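Local coordinates for protein Phenylalanine/tyrosine ammonia-lyase (Rhodosporidium toruloides, PDB 1Y2M) that catalyses the non-oxidative deamination of L-phenylalanine and L-tyrosine to trans-cinnamate and p-coumarate, the commitment step of phenylpropanoid biosynthesis, at residues L379-A382 and H383-T387; E423-R426 and L427-Q431. All coordinates share one frame; numbering follows the deposited sequence.

Interactions 1 and 2 are turns of two neighbouring helices in the largely helical lyase: residues 379-387 belong to helix 368-391 and residues 423-431 to helix 416-443, with the short hairpin of strands 399-401 and 406-408 lying between them in the chain. Their centres are about 14 Å apart, and side chains bridge the gap. CD2 of L379 packs at 3.7 Å on OG1 of T425, and CB of A382 lies 3.8 Å from NZ of K424, whose ammonium is bonded to the backbone oxygen of D378. Both turns also touch the second subunit, so the packed helix pair lies at a subunit interface of the homotetramer.

Interaction 1. Residues L379-A382 and H383-T387; sequences LIHA and HAVLT
H381 and V385 meet one turn apart in a local i to i+4 contact on a buried turn of the alpha-helix 368-391 of the aromatic amino acid lyase fold. Four consecutive backbone bonds carry the turn, from H383 N to L379 O through to L386 N on A382 O; the last of these is nearly straight, at 2.8 Å with an N-H...O angle of 174°.

Between the side chains, the imidazole of H381 and the isopropyl group of V385 cross obliquely. CG2 of V385 stands 3.7 Å from H381 CE1 and equally near to ND1, and it also rests on the carbonyl oxygen of H381. With CG anti to the backbone N (chi1 -173°), the H381 ring lies beside its own carbonyl carbon, on the side where V385 CG2 meets it, and at its far end NE2 is bonded to OG of S377 of the second subunit. H383 turns its ring elsewhere, with ND1 held by NE2 of H287 on helix 273-303 and the two rings inclined at about 45°. A382 and V385 lie against T421 of helix 416-443, while I380 and A384 pack on L37 of the second subunit.

The carbonyl of H383 serves two donors of T387, which arrive from opposite faces of its plane: the backbone N at 2.9 Å from H383 O, and the hydroxyl OG1 at 2.7 Å from that same oxygen.

Interaction 2. Residues E423-R426 and L427-Q431; sequences EKTR and LGLAQ
Helix 416-443, one of the long helices of the PAL/histidase fold, forms a turn here in which T425 packs on L429 and an i to i+3 salt bridge joins E423 to R426. The backbone is regular alpha-helix, with L427, G428, L429 and A430 each donating to the carbonyl four residues back; the bond from G428 N to K424 O is 2.9 Å long.

The side chains of T425 and L429 run alongside each other in the same direction. The methyl CG2 of T425 is 4.1 Å from CD1 of L429, and CG of L429 sits 3.3 Å from the T425 carbonyl oxygen.

On another side of the helix, the R426 chain bends at chi3 (55°), bringing its guanidinium back beside E423. NH1 donates to E423 OE2 at 2.8 Å with an angle of 161°; the oxygen lies in the guanidinium plane, whereas NH1 stands above the plane of the carboxylate. The other N-H groups are used as well: NE bonds to the L484 carbonyl, NH1 also to that of N486, and NH2 to T513 OG1 and to S509 OG, which also bonds E423 OE2 and closes a buried polar network. A leucine in place of R426 would probably leave the E423 carboxylate without its countercharge and the L484 and N486 carbonyls without these donors.

Around this turn, helix 506-560 receives R426 and L429, helix 273-303 meets T425 and L429 through A286, and helix 368-391 lies against K424 and T425, while Q431 NE2 reaches the T489 carbonyl of the second subunit.

Interaction 1. Residues L379-A382 and H383-T387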
ATOM      1  N   LEU B 379      -0.363   0.611  21.165  1.00  7.83           N
ATOM      2  CA  LEU B 379       0.227   1.849  21.658  1.00  7.43           C
ATOM      3  C   LEU B 379       0.967   1.665  22.991  1.00  7.83           C
ATOM      4  O   LEU B 379       2.016   2.252  23.207  1.00 10.27           O
ATOM      5  CB  LEU B 379      -0.860   2.888  21.825  1.00  8.41           C
ATOM      6  CG  LEU B 379      -1.511   3.373  20.524  1.00  9.47           C
ATOM      7  CD1 LEU B 379      -2.755   4.202  20.770  1.00 10.71           C
ATOM      8  CD2 LEU B 379      -0.474   4.091  19.678  1.00 14.02           C
ATOM      9  N   ILE B 380       0.419   0.847  23.874  1.00  6.77           N
ATOM     10  CA  ILE B 380       1.125   0.516  25.124  1.00  8.20           C
ATOM     11  C   ILE B 380       2.449  -0.266  24.897  1.00  9.47           C
ATOM     12  O   ILE B 380       3.481  -0.043  25.554  1.00  8.52           O
ATOM     13  CB  ILE B 380       0.176  -0.265  26.036  1.00  8.14           C
ATOM     14  CG1 ILE B 380      -1.025   0.619  26.402  1.00  8.68           C
ATOM     15  CG2 ILE B 380       0.885  -0.834  27.284  1.00 10.88           C
ATOM     16  CD1 ILE B 380      -2.083  -0.128  27.196  1.00 12.65           C
ATOM     17  N   HIS B 381       2.402  -1.186  23.934  1.00  8.21           N
ATOM     18  CA  HIS B 381       3.627  -1.883  23.526  1.00  9.10           C
ATOM     19  C   HIS B 381       4.676  -0.913  22.977  1.00  8.99           C
ATOM     20  O   HIS B 381       5.855  -0.889  23.428  1.00  8.97           O
ATOM     21  CB  HIS B 381       3.267  -2.924  22.453  1.00  9.00           C
ATOM     22  CG  HIS B 381       4.405  -3.813  22.067  1.00  8.14           C
ATOM     23  ND1 HIS B 381       5.353  -3.444  21.135  1.00 16.20           N
ATOM     24  CD2 HIS B 381       4.716  -5.079  22.440  1.00  9.74           C
ATOM     25  CE1 HIS B 381       6.208  -4.449  20.970  1.00 10.24           C
ATOM     26  NE2 HIS B 381       5.849  -5.440  21.744  1.00  9.73           N
ATOM     27  N   ALA B 382       4.251  -0.046  22.072  1.00  7.18           N
ATOM     28  CA  ALA B 382       5.152   0.952  21.534  1.00  6.37           C
ATOM     29  C   ALA B 382       5.775   1.805  22.638  1.00  8.19           C
ATOM     30  O   ALA B 382       6.979   2.142  22.601  1.00  9.48           O
ATOM     31  CB  ALA B 382       4.453   1.836  20.572  1.00  7.94           C
ATOM     32  N   HIS B 383       4.972   2.138  23.641  1.00  8.54           N
ATOM     33  CA  HIS B 383       5.475   2.942  24.755  1.00  4.73           C
ATOM     34  C   HIS B 383       6.620   2.157  25.446  1.00  7.02           C
ATOM     35  O   HIS B 383       7.662   2.719  25.844  1.00  9.27           O
ATOM     36  CB  HIS B 383       4.356   3.196  25.777  1.00  6.56           C
ATOM     37  CG  HIS B 383       4.609   4.391  26.609  1.00  9.44           C
ATOM     38  ND1 HIS B 383       4.090   5.622  26.282  1.00 11.96           N
ATOM     39  CD2 HIS B 383       5.343   4.565  27.729  1.00 10.87           C
ATOM     40  CE1 HIS B 383       4.486   6.503  27.185  1.00 14.69           C
ATOM     41  NE2 HIS B 383       5.248   5.888  28.071  1.00 16.66           N
ATOM     42  N   ALA B 384       6.426   0.858  25.661  1.00  9.06           N
ATOM     43  CA  ALA B 384       7.485   0.081  26.304  1.00  9.53           C
ATOM     44  C   ALA B 384       8.754   0.080  25.452  1.00  9.57           C
ATOM     45  O   ALA B 384       9.862   0.254  25.976  1.00  8.70           O
ATOM     46  CB  ALA B 384       7.017  -1.304  26.546  1.00  8.88           C
ATOM     47  N   VAL B 385       8.596  -0.076  24.140  1.00  8.34           N
ATOM     48  CA  VAL B 385       9.758  -0.116  23.213  1.00  9.16           C
ATOM     49  C   VAL B 385      10.508   1.227  23.229  1.00  9.47           C
ATOM     50  O   VAL B 385      11.758   1.303  23.371  1.00  8.07           O
ATOM     51  CB  VAL B 385       9.302  -0.532  21.797  1.00  8.54           C
ATOM     52  CG1 VAL B 385      10.429  -0.394  20.816  1.00 13.91           C
ATOM     53  CG2 VAL B 385       8.705  -1.911  21.825  1.00 10.68           C
ATOM     54  N   LEU B 386       9.779   2.316  23.013  1.00  8.11           N
ATOM     55  CA  LEU B 386      10.403   3.630  22.888  1.00  9.67           C
ATOM     56  C   LEU B 386      10.986   4.065  24.223  1.00  8.94           C
ATOM     57  O   LEU B 386      11.981   4.795  24.249  1.00 11.18           O
ATOM     58  CB  LEU B 386       9.406   4.670  22.392  1.00 10.22           C
ATOM     59  CG  LEU B 386       9.007   4.622  20.929  1.00 11.79           C
ATOM     60  CD1 LEU B 386       8.119   5.794  20.550  1.00 11.93           C
ATOM     61  CD2 LEU B 386      10.271   4.618  20.062  1.00 12.99           C
ATOM     62  N   THR B 387      10.426   3.611  25.336  1.00  9.79           N
ATOM     63  CA  THR B 387      11.014   3.967  26.620  1.00  8.89           C
ATOM     64  C   THR B 387      12.447   3.415  26.735  1.00 10.06           C
ATOM     65  O   THR B 387      13.390   4.097  27.162  1.00 10.65           O
ATOM     66  CB  THR B 387      10.148   3.485  27.790  1.00  9.18           C
ATOM     67  OG1 THR B 387       8.890   4.182  27.764  1.00  8.99           O
ATOM     68  CG2 THR B 387      10.815   3.797  29.125  1.00 11.45           C
TER

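Interaction 2. Residues E423-R426 and L427-Q431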
ATOM      1  N   GLU B 423       5.179   2.219  12.435  1.00  8.67           N
ATOM      2  CA  GLU B 423       4.344   1.485  11.442  1.00  7.17           C
ATOM      3  C   GLU B 423       3.035   1.130  12.148  1.00  9.63           C
ATOM      4  O   GLU B 423       1.943   1.417  11.606  1.00  9.53           O
ATOM      5  CB  GLU B 423       5.050   0.241  10.930  1.00  9.66           C
ATOM      6  CG  GLU B 423       6.368   0.465  10.209  1.00 11.35           C
ATOM      7  CD  GLU B 423       6.246   1.026   8.799  1.00 12.84           C
ATOM      8  OE1 GLU B 423       6.331   0.213   7.872  1.00 14.50           O
ATOM      9  OE2 GLU B 423       6.163   2.236   8.616  1.00 10.76           O
ATOM     10  N   LYS B 424       3.138   0.505  13.325  1.00 10.96           N
ATOM     11  CA  LYS B 424       1.946   0.051  14.075  1.00 13.79           C
ATOM     12  C   LYS B 424       1.066   1.211  14.503  1.00 10.12           C
ATOM     13  O   LYS B 424      -0.177   1.169  14.426  1.00 11.00           O
ATOM     14  CB  LYS B 424       2.327  -0.762  15.332  1.00 15.41           C
ATOM     15  CG  LYS B 424       3.151  -2.007  15.083  1.00 24.49           C
ATOM     16  CD  LYS B 424       3.930  -2.480  16.378  1.00 24.61           C
ATOM     17  CE  LYS B 424       3.130  -2.240  17.644  1.00 24.77           C
ATOM     18  NZ  LYS B 424       3.075  -0.837  18.247  1.00 25.15           N
ATOM     19  N   THR B 425       1.696   2.290  14.958  1.00  9.03           N
ATOM     20  CA  THR B 425       0.899   3.430  15.416  1.00  9.21           C
ATOM     21  C   THR B 425       0.149   4.038  14.228  1.00 10.27           C
ATOM     22  O   THR B 425      -1.011   4.469  14.387  1.00 10.19           O
ATOM     23  CB  THR B 425       1.800   4.435  16.138  1.00  9.20           C
ATOM     24  OG1 THR B 425       2.394   3.798  17.283  1.00  9.28           O
ATOM     25  CG2 THR B 425       1.034   5.734  16.564  1.00 12.86           C
ATOM     26  N   ARG B 426       0.757   4.113  13.034  1.00  8.67           N
ATOM     27  CA  ARG B 426       0.083   4.803  11.931  1.00  8.74           C
ATOM     28  C   ARG B 426      -1.139   4.000  11.466  1.00  9.41           C
ATOM     29  O   ARG B 426      -2.185   4.553  11.082  1.00  9.60           O
ATOM     30  CB  ARG B 426       1.088   4.995  10.796  1.00 10.58           C
ATOM     31  CG  ARG B 426       0.620   6.016   9.792  1.00  8.48           C
ATOM     32  CD  ARG B 426       1.712   6.461   8.838  1.00 10.46           C
ATOM     33  NE  ARG B 426       2.368   5.374   8.108  1.00  8.45           N
ATOM     34  CZ  ARG B 426       3.549   4.794   8.413  1.00  7.53           C
ATOM     35  NH1 ARG B 426       4.027   3.842   7.633  1.00  9.93           N
ATOM     36  NH2 ARG B 426       4.275   5.127   9.467  1.00  8.95           N
ATOM     37  N   LEU B 427      -1.032   2.707  11.552  1.00  9.59           N
ATOM     38  CA  LEU B 427      -2.150   1.853  11.198  1.00 10.14           C
ATOM     39  C   LEU B 427      -3.223   2.032  12.255  1.00  9.05           C
ATOM     40  O   LEU B 427      -4.399   2.206  11.937  1.00  9.10           O
ATOM     41  CB  LEU B 427      -1.704   0.382  11.058  1.00 11.93           C
ATOM     42  CG  LEU B 427      -2.838  -0.584  10.670  1.00 12.16           C
ATOM     43  CD1 LEU B 427      -3.590  -0.210   9.428  1.00  9.53           C
ATOM     44  CD2 LEU B 427      -2.250  -1.953  10.553  1.00 13.81           C
ATOM     45  N   GLY B 428      -2.836   2.046  13.521  1.00  9.47           N
ATOM     46  CA  GLY B 428      -3.808   2.371  14.580  1.00 10.53           C
ATOM     47  C   GLY B 428      -4.565   3.671  14.439  1.00 11.84           C
ATOM     48  O   GLY B 428      -5.767   3.729  14.657  1.00  9.88           O
ATOM     49  N   LEU B 429      -3.845   4.717  14.035  1.00  9.44           N
ATOM     50  CA  LEU B 429      -4.449   6.052  13.810  1.00  9.59           C
ATOM     51  C   LEU B 429      -5.525   5.945  12.723  1.00  8.88           C
ATOM     52  O   LEU B 429      -6.598   6.576  12.803  1.00  7.87           O
ATOM     53  CB  LEU B 429      -3.392   7.098  13.477  1.00  8.65           C
ATOM     54  CG  LEU B 429      -2.426   7.398  14.623  1.00  8.52           C
ATOM     55  CD1 LEU B 429      -1.230   8.182  14.121  1.00 10.67           C
ATOM     56  CD2 LEU B 429      -3.159   8.103  15.787  1.00  9.41           C
ATOM     57  N   ALA B 430      -5.250   5.149  11.697  1.00  8.59           N
ATOM     58  CA  ALA B 430      -6.216   4.986  10.623  1.00  9.50           C
ATOM     59  C   ALA B 430      -7.452   4.232  11.142  1.00  8.68           C
ATOM     60  O   ALA B 430      -8.576   4.501  10.727  1.00  9.47           O
ATOM     61  CB  ALA B 430      -5.605   4.235   9.473  1.00 11.22           C
ATOM     62  N   GLN B 431      -7.244   3.280  12.032  1.00  9.61           N
ATOM     63  CA  GLN B 431      -8.351   2.516  12.605  1.00  9.50           C
ATOM     64  C   GLN B 431      -9.211   3.367  13.554  1.00  9.72           C
ATOM     65  O   GLN B 431     -10.452   3.271  13.546  1.00 10.03           O
ATOM     66  CB  GLN B 431      -7.888   1.265  13.344  1.00  8.56           C
ATOM     67  CG  GLN B 431      -7.172   0.269  12.426  1.00 10.26           C
ATOM     68  CD  GLN B 431      -7.972  -0.063  11.226  1.00 20.47           C
ATOM     69  OE1 GLN B 431      -8.907  -0.863  11.303  1.00 26.35           O
ATOM     70  NE2 GLN B 431      -7.623   0.550  10.079  1.00 28.98           N
TER